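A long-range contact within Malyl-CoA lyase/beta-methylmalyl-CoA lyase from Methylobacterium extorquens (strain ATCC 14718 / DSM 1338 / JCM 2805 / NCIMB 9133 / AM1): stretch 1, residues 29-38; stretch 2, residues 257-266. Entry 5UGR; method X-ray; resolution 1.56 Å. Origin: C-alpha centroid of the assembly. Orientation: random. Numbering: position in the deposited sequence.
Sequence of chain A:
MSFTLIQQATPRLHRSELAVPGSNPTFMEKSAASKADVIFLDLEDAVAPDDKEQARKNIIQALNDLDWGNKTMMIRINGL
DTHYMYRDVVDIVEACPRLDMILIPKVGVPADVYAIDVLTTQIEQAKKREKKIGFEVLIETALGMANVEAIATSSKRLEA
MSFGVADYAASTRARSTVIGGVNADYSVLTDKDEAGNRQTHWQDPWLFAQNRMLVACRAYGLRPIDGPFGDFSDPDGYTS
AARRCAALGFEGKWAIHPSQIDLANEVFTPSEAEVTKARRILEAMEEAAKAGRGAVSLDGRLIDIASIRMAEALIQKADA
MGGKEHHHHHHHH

Stretch 1 29-38: EKSAASKADV
Stretch 2 257-266: HPSQIDLANE

A helix is often secured against a distant loop by one face of side chains and a single polar tie to the loop backbone; this contact, spanning at least 225 residues, is an example. Stretch 1 begins in a helix that includes Glu29, Lys30 and Ser31, continues as loop through Ala33 (phi/psi -94/5), Ser34 (-76/172), Lys35 (-92/13), Ala36 (-68/144) and Asp37 (-75/-42), and enters a strand at Val38. Together the stretches bury 297 Å².

Stretch 2 opens with extended His257 (-145/141, chi1 t), whose ND1 caps the coming helix by accepting from Ser259 N at 3.2 Å. Pro258 (-55/-31, C-gamma exo) begins the contact: its CG lies 3.7 Å from NZ of Lys30 (t, t, t, m), van der Waals packing of an ammonium end against an apolar ring carbon, with no hydrogen bond. The CA atoms of Pro258 and Ser34 are 8.2 Å apart.

One turn on, the register tightens to 5.9 Å between the CA atoms of Ile261 and Ala36; the two chains advance in broadly the same sense here. Ile261 (-61/-50; m, t) points toward the loop and supplies the apolar center. Its CG2 sits 3.6 Å from both Lys35 C and Ala36 N, against the peptide link itself, while its CD1 lies 4.0 Å from Ser34 CB and 4.4 Å from Ala36 CB. Ser34, chi1 p, ties the loop back to the helix: its OG donates to Ser31 O at 2.9 Å and accepts a weak bond from Ala36 N at 3.3 Å.

Asp262 (m, chi2 -9°) meets Lys35 (m, t, t, t) through water, which donates to Asp262 OD2 at 2.6 Å and accepts from Lys35 NZ at 3.2 Å, linking opposite charges without direct pairing.

The helix continues past Glu266, with Asn265 N bonded to Ile261 O at 2.9 Å. Asn265 (-58/-40; m, chi2 -16°) supplies the direct hydrogen bond, ND2 donating to Lys35 O at 3.0 Å and 154°.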

# COMPACT_ATOMS: atom_id res chain seq x y z
N GLU A 29 33.95 -23.37 -22.83
CA GLU A 29 34.55 -23.19 -24.16
C GLU A 29 33.66 -23.70 -25.30
O GLU A 29 33.47 -23.02 -26.31
CB GLU A 29 35.96 -23.80 -24.23
CG GLU A 29 36.65 -23.56 -25.59
CD GLU A 29 38.14 -23.78 -25.55
OE1 GLU A 29 38.85 -23.18 -26.41
OE2 GLU A 29 38.60 -24.58 -24.67
N LYS A 30 33.14 -24.92 -25.14
CA LYS A 30 32.27 -25.51 -26.14
C LYS A 30 31.04 -24.62 -26.30
O LYS A 30 30.57 -24.42 -27.42
CB LYS A 30 31.88 -26.91 -25.70
CG LYS A 30 30.98 -27.69 -26.65
CD LYS A 30 30.94 -29.17 -26.24
CE LYS A 30 29.83 -29.97 -26.94
NZ LYS A 30 28.44 -29.55 -26.58
N SER A 31 30.54 -24.04 -25.21
CA SER A 31 29.28 -23.21 -25.31
C SER A 31 29.44 -21.94 -26.09
O SER A 31 28.49 -21.45 -26.68
CB SER A 31 28.73 -22.89 -23.93
OG SER A 31 29.46 -21.88 -23.25
N ALA A 32 30.68 -21.42 -26.16
CA ALA A 32 30.88 -20.15 -26.83
C ALA A 32 30.62 -20.24 -28.32
O ALA A 32 30.24 -19.23 -28.92
CB ALA A 32 32.30 -19.64 -26.59
N ALA A 33 30.75 -21.44 -28.89
CA ALA A 33 30.49 -21.65 -30.31
C ALA A 33 29.06 -22.14 -30.61
O ALA A 33 28.75 -22.45 -31.76
CB ALA A 33 31.49 -22.67 -30.85
N SER A 34 28.21 -22.22 -29.58
CA SER A 34 26.87 -22.75 -29.74
C SER A 34 25.96 -21.72 -30.41
O SER A 34 26.31 -20.56 -30.62
CB SER A 34 26.26 -23.17 -28.41
OG SER A 34 25.85 -22.04 -27.68
N LYS A 35 24.78 -22.22 -30.74
CA LYS A 35 23.71 -21.43 -31.33
C LYS A 35 22.72 -20.82 -30.33
O LYS A 35 21.69 -20.26 -30.73
CB LYS A 35 22.98 -22.26 -32.38
CG LYS A 35 23.86 -22.62 -33.59
CD LYS A 35 23.09 -23.48 -34.55
CE LYS A 35 24.03 -23.96 -35.66
NZ LYS A 35 23.24 -24.73 -36.66
N ALA A 36 23.05 -20.83 -29.06
CA ALA A 36 22.18 -20.21 -28.05
C ALA A 36 22.16 -18.72 -28.23
O ALA A 36 23.18 -18.09 -28.53
CB ALA A 36 22.69 -20.51 -26.67
N ASP A 37 20.99 -18.12 -27.99
CA ASP A 37 20.86 -16.65 -28.02
C ASP A 37 21.47 -16.01 -26.79
O ASP A 37 22.04 -14.92 -26.84
CB ASP A 37 19.41 -16.24 -28.12
CG ASP A 37 18.73 -16.60 -29.47
OD1 ASP A 37 19.45 -16.76 -30.48
OD2 ASP A 37 17.47 -16.62 -29.50
N VAL A 38 21.20 -16.63 -25.65
CA VAL A 38 21.58 -16.12 -24.34
C VAL A 38 22.30 -17.26 -23.63
O VAL A 38 21.85 -18.40 -23.70
CB VAL A 38 20.31 -15.74 -23.50
CG1 VAL A 38 20.67 -15.27 -22.11
CG2 VAL A 38 19.47 -14.67 -24.20
N HIS A 257 20.73 -28.88 -21.97
CA HIS A 257 21.47 -29.90 -22.75
C HIS A 257 21.57 -29.35 -24.15
O HIS A 257 20.62 -28.70 -24.64
CB HIS A 257 20.69 -31.18 -22.76
CG HIS A 257 21.38 -32.31 -23.43
ND1 HIS A 257 21.26 -32.58 -24.79
CD2 HIS A 257 22.19 -33.26 -22.93
CE1 HIS A 257 21.99 -33.64 -25.08
NE2 HIS A 257 22.56 -34.08 -23.98
N PRO A 258 22.72 -29.54 -24.83
CA PRO A 258 22.87 -28.88 -26.12
C PRO A 258 21.79 -29.16 -27.17
O PRO A 258 21.49 -28.30 -28.01
CB PRO A 258 24.26 -29.37 -26.60
CG PRO A 258 24.98 -29.74 -25.35
CD PRO A 258 23.94 -30.27 -24.42
N SER A 259 21.21 -30.35 -27.13
CA SER A 259 20.11 -30.72 -28.02
C SER A 259 18.89 -29.81 -27.94
O SER A 259 18.13 -29.68 -28.88
CB SER A 259 19.65 -32.13 -27.74
OG SER A 259 19.00 -32.27 -26.45
N GLN A 260 18.74 -29.15 -26.81
CA GLN A 260 17.57 -28.31 -26.61
C GLN A 260 17.67 -26.93 -27.27
O GLN A 260 16.65 -26.28 -27.49
CB GLN A 260 17.26 -28.19 -25.14
CG GLN A 260 16.84 -29.48 -24.51
CD GLN A 260 16.70 -29.42 -23.02
OE1 GLN A 260 17.23 -28.51 -22.35
NE2 GLN A 260 16.02 -30.40 -22.46
N ILE A 261 18.87 -26.53 -27.64
CA ILE A 261 19.08 -25.22 -28.26
C ILE A 261 18.33 -25.06 -29.56
O ILE A 261 17.60 -24.07 -29.73
CB ILE A 261 20.58 -24.94 -28.47
CG1 ILE A 261 21.33 -24.88 -27.12
CG2 ILE A 261 20.79 -23.63 -29.21
CD1 ILE A 261 22.84 -24.89 -27.26
N ASP A 262 18.46 -26.03 -30.48
CA ASP A 262 17.80 -25.92 -31.78
C ASP A 262 16.28 -26.00 -31.59
O ASP A 262 15.51 -25.36 -32.33
CB ASP A 262 18.28 -27.02 -32.74
CG ASP A 262 19.67 -26.75 -33.30
OD1 ASP A 262 20.24 -25.66 -33.13
OD2 ASP A 262 20.21 -27.69 -33.90
N LEU A 263 15.85 -26.80 -30.62
CA LEU A 263 14.41 -26.99 -30.39
C LEU A 263 13.78 -25.66 -29.93
O LEU A 263 12.75 -25.24 -30.47
CB LEU A 263 14.09 -28.11 -29.40
CG LEU A 263 14.61 -29.50 -29.70
CD1 LEU A 263 14.31 -30.43 -28.58
CD2 LEU A 263 14.01 -29.99 -30.99
N ALA A 264 14.44 -24.96 -29.00
CA ALA A 264 13.95 -23.65 -28.51
C ALA A 264 14.03 -22.62 -29.62
O ALA A 264 13.08 -21.84 -29.83
CB ALA A 264 14.73 -23.19 -27.30
N ASN A 265 15.17 -22.61 -30.34
CA ASN A 265 15.25 -21.63 -31.41
C ASN A 265 14.15 -21.76 -32.44
O ASN A 265 13.64 -20.74 -32.95
CB ASN A 265 16.61 -21.68 -32.07
CG ASN A 265 17.71 -21.03 -31.20
OD1 ASN A 265 17.45 -20.29 -30.26
ND2 ASN A 265 18.96 -21.33 -31.51
N GLU A 266 13.81 -23.00 -32.78
CA GLU A 266 12.77 -23.20 -33.80
C GLU A 266 11.39 -22.76 -33.28
O GLU A 266 10.64 -22.08 -33.98
CB GLU A 266 12.70 -24.68 -34.20
CG GLU A 266 11.57 -24.95 -35.21
CD GLU A 266 11.82 -26.19 -36.09
OE1 GLU A 266 12.05 -27.29 -35.53
OE2 GLU A 266 11.78 -26.05 -37.34
O HOH W 1 22.49 -27.38 -35.10